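Binary enterotoxin of Clostridium perfringens component a (Clostridium perfringens, PDB 5WTZ) probably transfers ADP-ribose from NAD+ to actin as the enzymatic component of an iota-like binary enterotoxin. Local coordinates at residues K338-T343 with I387-S392; A370-V375 with Y383-D388; S86-P91 with L160-N165; T166-Y171 with L178-D183. All blocks are in the same frame, centred on the assembly; numbering follows the deposited sequence.

Overall arrangement
The four contacts fall into two pairs, one in each of two ADP-ribosyltransferase family regions, whose five-stranded mixed sheets share the strand order 1-3-5-4-2 and whose three-stranded sheets share 1-3-2. Contacts 3 and 4 come first along the chain: contact 3 joins loop 86-91 to 160-165, and contact 4 lies within the hairpin of strands 168-171 and 179-182. Their centres are about 10 Å apart, tied by Leu88 N to Thr166 O and Ser86 O to Ala168 N. Contacts 1 and 2, centres about 11 Å apart, share Ile387 and Asp388 and the sheet of strands 341-344, 384-387 and 370-372. Centres of the two pairs lie about 35 to 40 Å apart. The architecture is thus repeated, with NAD bound in the C-terminal copy.

Contact 1. Residues K338-T343 with I387-S392; sequences KTFIST and IDHGYS. With NAD (nicotinamide-adenine-dinucleotide), chain B.
Ile341 and Ile387 face each other as an antiparallel hydrogen-bonded pair, joined by Ile341 N to Ile387 O at 3.0 Å and by Ile387 N to Ile341 O at 2.9 Å. The touching backbones run 166° apart, but toward Thr339 and His389 the regular pairing stops: His389 CA instead sends its hydrogen toward Thr339 O, 3.3 Å away. Gly390 then takes a positive phi and, with Tyr391, faces Val337 in a G1 beta bulge; a side chain there would jam against the preceding carbonyl.

The branched isoleucines suit extended backbone, and Ile341 CB meets Ile387 CB at 3.8 Å. The Ile387 CD1 methyl reaches Thr343 CG2 at 3.7 Å, the side chains crossing at about a right angle. The Phe340 and His389 rings form an offset edge-to-face pair with planes 76° apart; the imidazole edge is turned to the phenyl face, bringing His389 CD2 within 3.7 Å of Phe340 CE1. A water bridges Lys338 O and His389 ND1 in the plane of the imidazole, helping to fix its rotation. Thr339 OG1, set between the backbone N and carbonyl carbon (chi1 43°), accepts a hydrogen bond from N6A of the NAD adenine at 2.9 Å. Ser342 O and Thr343 O lie at the nicotinamide, Thr343 O 3.4 Å from C5N, so this strand lines the NAD pocket.

The Phe340 ring is lodged between helices 240-263 and 272-286, against Ile257, Ile279 and Ile282. Asp388 ties to the second helix through Ser283 and also pairs with Lys287, while the isoleucines pack on Leu420 of strand 411-420.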
# COMPACT_ATOMS: atom_id res chain seq x y z
N LYS A 338 -8.51 -8.22 -19.32
CA LYS A 338 -8.59 -8.13 -20.77
C LYS A 338 -8.57 -6.68 -21.26
O LYS A 338 -8.22 -6.40 -22.41
CB LYS A 338 -9.85 -8.83 -21.28
CG LYS A 338 -9.94 -10.31 -20.87
CD LYS A 338 -11.22 -10.97 -21.39
CE LYS A 338 -11.11 -11.23 -22.89
NZ LYS A 338 -12.29 -11.97 -23.42
N THR A 339 -8.94 -5.76 -20.38
CA THR A 339 -9.13 -4.35 -20.73
C THR A 339 -7.84 -3.55 -20.60
O THR A 339 -6.89 -4.00 -19.96
CB THR A 339 -10.20 -3.72 -19.81
OG1 THR A 339 -9.97 -4.15 -18.46
CG2 THR A 339 -11.62 -4.13 -20.24
N PHE A 340 -7.78 -2.37 -21.23
CA PHE A 340 -6.79 -1.38 -20.85
C PHE A 340 -7.14 -0.96 -19.43
O PHE A 340 -8.33 -0.90 -19.07
CB PHE A 340 -6.77 -0.14 -21.76
CG PHE A 340 -6.39 -0.41 -23.19
CD1 PHE A 340 -5.06 -0.68 -23.54
CD2 PHE A 340 -7.34 -0.39 -24.19
CE1 PHE A 340 -4.71 -0.92 -24.85
CE2 PHE A 340 -6.98 -0.63 -25.52
CZ PHE A 340 -5.66 -0.91 -25.84
N ILE A 341 -6.13 -0.65 -18.64
CA ILE A 341 -6.36 -0.24 -17.25
C ILE A 341 -6.05 1.25 -17.04
O ILE A 341 -4.88 1.67 -17.07
CB ILE A 341 -5.53 -1.05 -16.25
CG1 ILE A 341 -5.52 -2.53 -16.63
CG2 ILE A 341 -6.06 -0.81 -14.82
CD1 ILE A 341 -4.65 -3.39 -15.70
N SER A 342 -7.11 2.04 -16.84
CA SER A 342 -6.99 3.43 -16.42
C SER A 342 -6.68 3.54 -14.92
O SER A 342 -7.50 3.18 -14.04
CB SER A 342 -8.26 4.22 -16.77
OG SER A 342 -8.26 4.62 -18.14
N THR A 343 -5.49 4.03 -14.61
CA THR A 343 -5.07 4.20 -13.22
C THR A 343 -4.63 5.63 -12.98
O THR A 343 -4.31 6.35 -13.92
CB THR A 343 -3.89 3.26 -12.81
OG1 THR A 343 -2.65 3.80 -13.29
CG2 THR A 343 -4.08 1.85 -13.33
N ILE A 387 -2.45 1.43 -18.58
CA ILE A 387 -1.74 0.16 -18.68
C ILE A 387 -2.27 -0.64 -19.87
O ILE A 387 -3.49 -0.62 -20.11
CB ILE A 387 -1.89 -0.64 -17.34
CG1 ILE A 387 -1.31 0.18 -16.18
CG2 ILE A 387 -1.25 -2.02 -17.42
CD1 ILE A 387 -1.57 -0.39 -14.77
N ASP A 388 -1.37 -1.31 -20.60
CA ASP A 388 -1.73 -2.12 -21.76
C ASP A 388 -2.71 -3.23 -21.40
O ASP A 388 -2.76 -3.70 -20.25
CB ASP A 388 -0.45 -2.71 -22.41
CG ASP A 388 -0.64 -3.08 -23.88
OD1 ASP A 388 -1.68 -2.71 -24.50
OD2 ASP A 388 0.26 -3.75 -24.45
N HIS A 389 -3.52 -3.64 -22.37
CA HIS A 389 -4.45 -4.74 -22.12
C HIS A 389 -3.71 -6.06 -21.95
O HIS A 389 -2.59 -6.22 -22.43
CB HIS A 389 -5.47 -4.83 -23.26
CG HIS A 389 -4.87 -5.22 -24.58
ND1 HIS A 389 -5.04 -6.47 -25.13
CD2 HIS A 389 -4.10 -4.52 -25.44
CE1 HIS A 389 -4.41 -6.52 -26.30
NE2 HIS A 389 -3.83 -5.35 -26.51
N GLY A 390 -4.33 -7.01 -21.24
CA GLY A 390 -3.83 -8.37 -21.24
C GLY A 390 -2.86 -8.73 -20.13
O GLY A 390 -2.20 -9.76 -20.21
N TYR A 391 -2.74 -7.88 -19.12
CA TYR A 391 -1.96 -8.23 -17.92
C TYR A 391 -2.89 -8.91 -16.93
O TYR A 391 -4.03 -9.21 -17.27
CB TYR A 391 -1.33 -6.99 -17.28
CG TYR A 391 -0.07 -6.47 -17.96
CD1 TYR A 391 1.15 -7.16 -17.88
CD2 TYR A 391 -0.08 -5.25 -18.63
CE1 TYR A 391 2.31 -6.67 -18.48
CE2 TYR A 391 1.07 -4.75 -19.25
CZ TYR A 391 2.26 -5.45 -19.16
OH TYR A 391 3.39 -4.93 -19.76
N SER A 392 -2.40 -9.14 -15.72
CA SER A 392 -3.20 -9.73 -14.64
C SER A 392 -2.92 -9.03 -13.32
O SER A 392 -1.86 -8.44 -13.13
CB SER A 392 -2.91 -11.22 -14.49
OG SER A 392 -3.15 -11.93 -15.69
PA NAD B . -13.41 1.66 -17.58
O1A NAD B . -13.64 1.45 -19.05
O2A NAD B . -12.22 1.06 -16.90
O5B NAD B . -14.70 1.18 -16.74
C5B NAD B . -16.04 1.36 -17.21
C4B NAD B . -16.93 0.30 -16.58
O4B NAD B . -16.49 -0.98 -17.04
C3B NAD B . -16.84 0.30 -15.06
O3B NAD B . -18.15 0.01 -14.52
C2B NAD B . -15.88 -0.84 -14.77
O2B NAD B . -16.12 -1.46 -13.50
C1B NAD B . -16.11 -1.80 -15.93
N9A NAD B . -14.86 -2.52 -16.23
C8A NAD B . -13.67 -1.97 -16.56
N7A NAD B . -12.73 -2.94 -16.75
C5A NAD B . -13.33 -4.11 -16.53
C6A NAD B . -12.92 -5.53 -16.55
N6A NAD B . -11.65 -5.87 -16.86
N1A NAD B . -13.85 -6.46 -16.23
C2A NAD B . -15.12 -6.13 -15.93
N3A NAD B . -15.56 -4.86 -15.90
C4A NAD B . -14.72 -3.83 -16.17
O3 NAD B . -13.35 3.25 -17.35
PN NAD B . -13.48 4.09 -15.99
O1N NAD B . -12.27 3.77 -15.14
O2N NAD B . -14.88 3.93 -15.45
O5D NAD B . -13.35 5.57 -16.60
C5D NAD B . -12.26 5.96 -17.43
C4D NAD B . -12.23 7.47 -17.54
O4D NAD B . -11.76 8.03 -16.31
C3D NAD B . -11.22 7.90 -18.58
O3D NAD B . -11.59 9.22 -19.03
C2D NAD B . -9.92 7.97 -17.80
O2D NAD B . -9.00 8.90 -18.38
C1D NAD B . -10.38 8.37 -16.40
N1N NAD B . -9.64 7.70 -15.31
C2N NAD B . -10.27 6.87 -14.45
C3N NAD B . -9.56 6.24 -13.43
C7N NAD B . -10.24 5.31 -12.45
O7N NAD B . -11.26 4.69 -12.74
N7N NAD B . -9.68 5.24 -11.25
C4N NAD B . -8.20 6.47 -13.26
C5N NAD B . -7.58 7.32 -14.16
C6N NAD B . -8.33 7.92 -15.17
O HOH W 1 -7.07 -8.24 -24.00

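Contact 2. Residues A370-V375 with Y383-D388; sequences AAYVSV and YEVLID. With NAD (nicotinamide-adenine-dinucleotide), chain B.
Glu384 opens the second strand of a beta hairpin, 370-372 with 384-387, and closes the sequence Glu382-Tyr383-Glu384, which fits the E-x-E signature of the ADP-ribosyltransferases. Its CB lies beside Ser374 OG, and its CG rests 3.7 Å from the Val373 CG2 methyl. CG stands anti to the backbone N (chi1 177°) and the chain stays extended beyond it, so the carboxylate carbon CD arrives 3.4 Å from C6N of the nicotinamide ring. OE1 accepts a very short hydrogen bond from the ribose hydroxyl O2D of NAD, 2.5 Å away, while OE2 is held by Ser342 OG of the adjoining strand. Ser342, itself a pocket residue, thus steadies the carboxylate.

Backbone pairing sets the strand in place: Ala371 and Leu386 exchange two hydrogen bonds, and Val373 N binds Glu384 O. A small residue suits position 370, where Ala370 CA and Ile387 CA are 4.2 Å apart; Ala370 CB meets Val385 CG1 and Ile387 CG1, both at 3.8 Å. On the same sheet face, Tyr372 crosses Val385 at about a right angle, and Glu384 O sits over one face of the tyrosine ring, toward the rim. On the side of the sheet that carries Leu386, its CB meets Val373 CG1, and helix 240-263 lies beside them through Leu250 and Ile246.

A serine suits the 3-10 segment just past strand 370-372, because its short side chain can replace a missing strand partner: Glu384 N donates to Ser374 OG at 2.8 Å, in a nearly straight bond of 170°.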
# COMPACT_ATOMS: atom_id res chain seq x y z
N ALA A 370 3.12 0.51 -20.01
CA ALA A 370 2.19 1.50 -19.47
C ALA A 370 2.80 2.87 -19.69
O ALA A 370 4.03 2.98 -19.83
CB ALA A 370 1.93 1.27 -17.95
N ALA A 371 1.97 3.91 -19.74
CA ALA A 371 2.48 5.27 -19.93
C ALA A 371 1.75 6.28 -19.05
O ALA A 371 0.55 6.11 -18.76
CB ALA A 371 2.38 5.69 -21.40
N TYR A 372 2.47 7.31 -18.62
CA TYR A 372 1.86 8.46 -17.95
C TYR A 372 1.27 9.33 -19.03
O TYR A 372 1.95 10.19 -19.61
CB TYR A 372 2.89 9.24 -17.13
CG TYR A 372 2.31 10.34 -16.26
CD1 TYR A 372 2.04 11.61 -16.77
CD2 TYR A 372 2.08 10.11 -14.91
CE1 TYR A 372 1.53 12.62 -15.95
CE2 TYR A 372 1.58 11.11 -14.09
CZ TYR A 372 1.31 12.36 -14.61
OH TYR A 372 0.81 13.32 -13.77
N VAL A 373 -0.01 9.12 -19.32
CA VAL A 373 -0.61 9.71 -20.52
C VAL A 373 -0.97 11.18 -20.31
O VAL A 373 -1.15 11.92 -21.27
CB VAL A 373 -1.86 8.91 -20.97
CG1 VAL A 373 -1.46 7.51 -21.47
CG2 VAL A 373 -2.90 8.84 -19.86
N SER A 374 -1.05 11.61 -19.04
CA SER A 374 -1.42 12.98 -18.71
C SER A 374 -0.35 14.03 -19.03
O SER A 374 -0.57 15.22 -18.79
CB SER A 374 -1.78 13.08 -17.23
OG SER A 374 -2.80 12.16 -16.90
N VAL A 375 0.80 13.62 -19.58
CA VAL A 375 1.78 14.60 -20.05
C VAL A 375 1.24 15.31 -21.28
O VAL A 375 1.62 16.45 -21.57
CB VAL A 375 3.14 13.97 -20.42
CG1 VAL A 375 3.84 13.47 -19.19
CG2 VAL A 375 2.96 12.85 -21.44
N TYR A 383 -3.65 12.70 -13.75
CA TYR A 383 -2.40 12.08 -13.31
C TYR A 383 -2.45 10.59 -13.63
O TYR A 383 -2.14 9.74 -12.78
CB TYR A 383 -2.18 12.32 -11.81
CG TYR A 383 -2.25 13.78 -11.44
CD1 TYR A 383 -3.46 14.36 -11.08
CD2 TYR A 383 -1.12 14.58 -11.48
CE1 TYR A 383 -3.54 15.71 -10.76
CE2 TYR A 383 -1.19 15.93 -11.15
CZ TYR A 383 -2.41 16.48 -10.80
OH TYR A 383 -2.49 17.82 -10.47
N GLU A 384 -2.84 10.29 -14.87
CA GLU A 384 -3.17 8.93 -15.26
C GLU A 384 -1.99 8.15 -15.81
O GLU A 384 -1.20 8.64 -16.65
CB GLU A 384 -4.29 8.93 -16.31
CG GLU A 384 -4.63 7.54 -16.83
CD GLU A 384 -5.97 7.47 -17.57
OE1 GLU A 384 -6.64 8.51 -17.72
OE2 GLU A 384 -6.35 6.35 -17.97
N VAL A 385 -1.86 6.92 -15.33
CA VAL A 385 -1.03 5.92 -15.98
C VAL A 385 -1.96 4.90 -16.61
O VAL A 385 -2.77 4.27 -15.92
CB VAL A 385 -0.04 5.25 -15.01
CG1 VAL A 385 0.53 3.97 -15.62
CG2 VAL A 385 1.08 6.23 -14.64
N LEU A 386 -1.87 4.78 -17.93
CA LEU A 386 -2.70 3.85 -18.69
C LEU A 386 -1.90 2.58 -18.97
O LEU A 386 -0.82 2.63 -19.54
CB LEU A 386 -3.18 4.49 -19.99
CG LEU A 386 -4.12 3.69 -20.90
CD1 LEU A 386 -5.40 3.38 -20.14
CD2 LEU A 386 -4.43 4.46 -22.18
N ILE A 387 -2.45 1.43 -18.58
CA ILE A 387 -1.74 0.16 -18.68
C ILE A 387 -2.27 -0.64 -19.87
O ILE A 387 -3.49 -0.62 -20.11
CB ILE A 387 -1.89 -0.64 -17.34
CG1 ILE A 387 -1.31 0.18 -16.18
CG2 ILE A 387 -1.25 -2.02 -17.42
CD1 ILE A 387 -1.57 -0.39 -14.77
N ASP A 388 -1.37 -1.31 -20.60
CA ASP A 388 -1.73 -2.12 -21.76
C ASP A 388 -2.71 -3.23 -21.40
O ASP A 388 -2.76 -3.70 -20.25
CB ASP A 388 -0.45 -2.71 -22.41
CG ASP A 388 -0.64 -3.08 -23.88
OD1 ASP A 388 -1.68 -2.71 -24.50
OD2 ASP A 388 0.26 -3.75 -24.45
PA NAD B . -13.41 1.66 -17.58
O1A NAD B . -13.64 1.45 -19.05
O2A NAD B . -12.22 1.06 -16.90
O5B NAD B . -14.70 1.18 -16.74
C5B NAD B . -16.04 1.36 -17.21
C4B NAD B . -16.93 0.30 -16.58
O4B NAD B . -16.49 -0.98 -17.04
C3B NAD B . -16.84 0.30 -15.06
O3B NAD B . -18.15 0.01 -14.52
C2B NAD B . -15.88 -0.84 -14.77
O2B NAD B . -16.12 -1.46 -13.50
C1B NAD B . -16.11 -1.80 -15.93
N9A NAD B . -14.86 -2.52 -16.23
C8A NAD B . -13.67 -1.97 -16.56
N7A NAD B . -12.73 -2.94 -16.75
C5A NAD B . -13.33 -4.11 -16.53
C6A NAD B . -12.92 -5.53 -16.55
N6A NAD B . -11.65 -5.87 -16.86
N1A NAD B . -13.85 -6.46 -16.23
C2A NAD B . -15.12 -6.13 -15.93
N3A NAD B . -15.56 -4.86 -15.90
C4A NAD B . -14.72 -3.83 -16.17
O3 NAD B . -13.35 3.25 -17.35
PN NAD B . -13.48 4.09 -15.99
O1N NAD B . -12.27 3.77 -15.14
O2N NAD B . -14.88 3.93 -15.45
O5D NAD B . -13.35 5.57 -16.60
C5D NAD B . -12.26 5.96 -17.43
C4D NAD B . -12.23 7.47 -17.54
O4D NAD B . -11.76 8.03 -16.31
C3D NAD B . -11.22 7.90 -18.58
O3D NAD B . -11.59 9.22 -19.03
C2D NAD B . -9.92 7.97 -17.80
O2D NAD B . -9.00 8.90 -18.38
C1D NAD B . -10.38 8.37 -16.40
N1N NAD B . -9.64 7.70 -15.31
C2N NAD B . -10.27 6.87 -14.45
C3N NAD B . -9.56 6.24 -13.43
C7N NAD B . -10.24 5.31 -12.45
O7N NAD B . -11.26 4.69 -12.74
N7N NAD B . -9.68 5.24 -11.25
C4N NAD B . -8.20 6.47 -13.26
C5N NAD B . -7.58 7.32 -14.16
C6N NAD B . -8.33 7.92 -15.17

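Contact 3. Residues S86-P91 with L160-N165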
# COMPACT_ATOMS: atom_id res chain seq x y z
N SER A 86 14.99 11.83 14.40
CA SER A 86 15.55 10.68 15.09
C SER A 86 15.87 9.56 14.09
O SER A 86 15.35 8.45 14.20
CB SER A 86 14.59 10.18 16.17
OG SER A 86 15.21 9.22 17.00
N MET A 87 16.72 9.87 13.12
CA MET A 87 17.08 8.89 12.09
C MET A 87 18.17 7.92 12.56
O MET A 87 19.09 8.31 13.26
CB MET A 87 17.54 9.62 10.83
CG MET A 87 16.47 10.49 10.20
SD MET A 87 17.05 11.32 8.73
CE MET A 87 15.49 11.87 8.04
N LEU A 88 18.04 6.66 12.16
CA LEU A 88 19.03 5.65 12.51
C LEU A 88 20.39 5.97 11.90
O LEU A 88 20.48 6.37 10.74
CB LEU A 88 18.58 4.27 12.03
CG LEU A 88 17.27 3.70 12.59
CD1 LEU A 88 17.07 2.31 12.03
CD2 LEU A 88 17.28 3.69 14.11
N THR A 89 21.45 5.82 12.69
CA THR A 89 22.81 6.07 12.21
C THR A 89 23.32 4.88 11.40
O THR A 89 24.21 4.99 10.57
CB THR A 89 23.78 6.34 13.37
OG1 THR A 89 23.78 5.21 14.25
CG2 THR A 89 23.35 7.58 14.14
N LYS A 90 22.72 3.72 11.66
CA LYS A 90 23.09 2.47 11.04
C LYS A 90 21.88 1.55 11.17
O LYS A 90 20.97 1.85 11.95
CB LYS A 90 24.33 1.87 11.70
CG LYS A 90 24.12 1.45 13.14
CD LYS A 90 25.38 1.68 13.96
CE LYS A 90 25.43 0.79 15.19
NZ LYS A 90 25.94 -0.58 14.86
N PRO A 91 21.85 0.44 10.41
CA PRO A 91 20.69 -0.46 10.47
C PRO A 91 20.28 -0.91 11.88
O PRO A 91 21.12 -1.08 12.77
CB PRO A 91 21.15 -1.66 9.65
CG PRO A 91 22.01 -1.04 8.61
CD PRO A 91 22.78 0.01 9.35
N LEU A 160 12.17 -7.30 11.45
CA LEU A 160 12.21 -6.29 10.40
C LEU A 160 13.49 -5.48 10.46
O LEU A 160 13.83 -4.94 11.51
CB LEU A 160 10.99 -5.37 10.52
CG LEU A 160 10.83 -4.27 9.45
CD1 LEU A 160 10.59 -4.85 8.05
CD2 LEU A 160 9.70 -3.32 9.83
N LYS A 161 14.19 -5.40 9.32
CA LYS A 161 15.45 -4.68 9.23
C LYS A 161 15.23 -3.26 8.72
O LYS A 161 14.83 -3.05 7.57
CB LYS A 161 16.44 -5.42 8.33
CG LYS A 161 17.84 -4.81 8.31
CD LYS A 161 18.78 -5.52 7.35
CE LYS A 161 20.21 -5.03 7.52
NZ LYS A 161 21.16 -5.67 6.56
N LEU A 162 15.47 -2.29 9.59
CA LEU A 162 15.35 -0.88 9.25
C LEU A 162 16.68 -0.38 8.72
O LEU A 162 17.69 -0.48 9.40
CB LEU A 162 14.92 -0.06 10.47
CG LEU A 162 13.73 -0.53 11.30
CD1 LEU A 162 13.51 0.43 12.45
CD2 LEU A 162 12.49 -0.63 10.42
N PRO A 163 16.69 0.17 7.50
CA PRO A 163 17.98 0.66 6.98
C PRO A 163 18.47 1.93 7.67
O PRO A 163 17.70 2.59 8.37
CB PRO A 163 17.69 0.92 5.50
CG PRO A 163 16.21 1.12 5.41
CD PRO A 163 15.59 0.31 6.52
N THR A 164 19.74 2.25 7.45
CA THR A 164 20.34 3.51 7.86
C THR A 164 19.46 4.71 7.47
O THR A 164 18.84 4.71 6.41
CB THR A 164 21.75 3.67 7.24
OG1 THR A 164 22.59 2.62 7.71
CG2 THR A 164 22.38 5.00 7.63
N ASN A 165 19.41 5.71 8.36
CA ASN A 165 18.68 6.97 8.13
C ASN A 165 17.16 6.85 8.16
O ASN A 165 16.45 7.80 7.84
CB ASN A 165 19.11 7.61 6.81
CG ASN A 165 20.55 8.05 6.85
OD1 ASN A 165 21.05 8.50 7.88
ND2 ASN A 165 21.24 7.91 5.72
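Leu88 and Asn165 join the loop that leads into strand 92-98 to the turn that follows strand 156-162, the antiparallel neighbour of 92-98 in the five-stranded mixed sheet of the N-terminal ADP-ribosyltransferase family region. One hydrogen bond crosses here, Asn165 N to Leu88 O at 2.7 Å, with an N-H...O angle of 147°. Asn165 has left-handed backbone angles (phi 71°), which asparagine tolerates better than most residues.

A weaker CA-H...O contact continues the approach: Pro91 CA lies 3.2 Å from Leu162 O.

Apolar contacts fill the inner side. Leu88 CG stands anti to its own carbonyl carbon (chi1 -60°), and Leu88 CD1 meets Leu162 CB at 3.6 Å, the two leucines crossing at about a right angle; Leu162 goes on to Val94 and Leu210 of the sheet. Toward the surface, the long aliphatic stem of Lys161 brings CE to Pro91 CB.

Van der Waals contacts with oxygen atoms make up the rest. The extended Met87 runs over a backbone carbonyl, with Met87 CG 3.6 Å from Asn165 O. Both branches of Thr164 touch the loop: Thr164 CG2 lies 3.5 Å from Thr89 O, and Thr164 OG1 is 3.1 Å from Pro91 CD.

Contact 4. Residues T166-Y171 with L178-D183; sequences TPAASY and LRVLID
Tyr171 and Arg179 lie side by side and point the same way, at the loop end of the hairpin formed by strands 168-171 and 179-182, yet ring and guanidinium planes stand 86° apart. The tyrosine CG sits in the crowded position between backbone N and carbonyl carbon (chi1 88°). From there the ring leans across the partner strand: Tyr171 CE1 meets Arg179 CB at 3.5 Å and Leu181 CB at 3.6 Å, while Leu181 CD2 covers one ring face. Tyr171 OH ends in the plane of the guanidinium, at its edge and 3.8 Å from Arg179 NE.

On the sheet's other face, diagonally across the ladder, the small Ala168 takes Val180 CG1 against its CB at 3.7 Å. The side chains of Thr166 and Ile182 cross obliquely, CG2 to CG2 at 4.0 Å. Backbone bonds join Ala169 with Leu181 and Tyr171 with Arg179 in both directions. At the far end of the ladder Asp183 N makes a longer bond to Pro167 O at 3.3 Å, and Pro167 CB meets Asp183 CB at 3.7 Å.

Polar ends find partners beyond the hairpin, Ser170 OG at Arg26, while Tyr171 and Leu181 turn to Tyr45 of helix 36-61. The chemistry implies strands held together by backbone hydrogen bonds, with apolar side chains packed on both faces, Arg179 paired to Asp142 of strand 141-144 and Asp183 held by Ser80; the Asp142 bridge would also tend to fix the guanidinium beside the tyrosine.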
# COMPACT_ATOMS: atom_id res chain seq x y z
N THR A 166 16.65 5.68 8.54
CA THR A 166 15.22 5.53 8.79
C THR A 166 14.82 6.39 9.98
O THR A 166 15.44 6.30 11.02
CB THR A 166 14.81 4.06 9.09
OG1 THR A 166 15.20 3.21 8.01
CG2 THR A 166 13.30 3.95 9.29
N PRO A 167 13.78 7.22 9.82
CA PRO A 167 13.18 7.91 10.96
C PRO A 167 12.57 6.89 11.90
O PRO A 167 11.59 6.24 11.54
CB PRO A 167 12.10 8.79 10.31
CG PRO A 167 12.52 8.92 8.89
CD PRO A 167 13.12 7.59 8.56
N ALA A 168 13.14 6.75 13.09
CA ALA A 168 12.78 5.69 14.02
C ALA A 168 13.02 6.17 15.44
O ALA A 168 14.11 5.98 15.98
CB ALA A 168 13.58 4.44 13.73
N ALA A 169 12.02 6.80 16.03
CA ALA A 169 12.19 7.44 17.33
C ALA A 169 11.93 6.49 18.50
O ALA A 169 11.02 5.66 18.45
CB ALA A 169 11.29 8.66 17.42
N SER A 170 12.74 6.62 19.55
CA SER A 170 12.55 5.86 20.78
C SER A 170 11.55 6.60 21.66
O SER A 170 11.71 7.79 21.93
CB SER A 170 13.88 5.67 21.54
OG SER A 170 14.67 4.64 20.95
N TYR A 171 10.51 5.89 22.09
CA TYR A 171 9.42 6.52 22.82
C TYR A 171 8.64 5.50 23.65
O TYR A 171 8.87 4.29 23.56
CB TYR A 171 8.48 7.22 21.83
CG TYR A 171 7.38 6.32 21.30
CD1 TYR A 171 7.66 5.32 20.38
CD2 TYR A 171 6.07 6.46 21.73
CE1 TYR A 171 6.66 4.49 19.89
CE2 TYR A 171 5.07 5.64 21.25
CZ TYR A 171 5.37 4.65 20.34
OH TYR A 171 4.36 3.83 19.86
N LEU A 178 11.02 -0.26 25.84
CA LEU A 178 10.69 0.92 25.04
C LEU A 178 10.40 0.63 23.57
O LEU A 178 10.95 -0.31 22.99
CB LEU A 178 11.83 1.91 25.10
CG LEU A 178 11.80 2.72 26.39
CD1 LEU A 178 13.22 3.08 26.63
CD2 LEU A 178 10.94 3.95 26.23
N ARG A 179 9.57 1.47 22.97
CA ARG A 179 9.13 1.25 21.59
C ARG A 179 9.84 2.13 20.57
O ARG A 179 10.49 3.13 20.91
CB ARG A 179 7.61 1.47 21.48
CG ARG A 179 6.82 0.75 22.54
CD ARG A 179 5.32 0.84 22.29
NE ARG A 179 4.94 0.25 21.01
CZ ARG A 179 4.91 -1.06 20.79
NH1 ARG A 179 5.22 -1.91 21.75
NH2 ARG A 179 4.56 -1.52 19.59
N VAL A 180 9.73 1.74 19.31
CA VAL A 180 10.33 2.47 18.22
C VAL A 180 9.25 2.92 17.25
O VAL A 180 8.46 2.11 16.76
CB VAL A 180 11.38 1.60 17.48
CG1 VAL A 180 11.88 2.31 16.23
CG2 VAL A 180 12.52 1.26 18.43
N LEU A 181 9.19 4.21 16.98
CA LEU A 181 8.16 4.75 16.13
C LEU A 181 8.71 5.04 14.73
O LEU A 181 9.58 5.89 14.56
CB LEU A 181 7.56 6.00 16.77
CG LEU A 181 6.41 6.75 16.11
CD1 LEU A 181 5.32 5.81 15.65
CD2 LEU A 181 5.86 7.79 17.07
N ILE A 182 8.22 4.31 13.74
CA ILE A 182 8.70 4.46 12.37
C ILE A 182 7.79 5.36 11.54
O ILE A 182 6.57 5.24 11.59
CB ILE A 182 8.82 3.10 11.66
CG1 ILE A 182 9.59 2.10 12.52
CG2 ILE A 182 9.46 3.26 10.29
CD1 ILE A 182 9.33 0.66 12.16
N ASP A 183 8.40 6.26 10.78
CA ASP A 183 7.67 7.17 9.89
C ASP A 183 6.72 6.47 8.91
O ASP A 183 6.85 5.28 8.61
CB ASP A 183 8.68 8.03 9.12
CG ASP A 183 8.11 9.35 8.67
OD1 ASP A 183 6.96 9.66 9.06
OD2 ASP A 183 8.81 10.09 7.94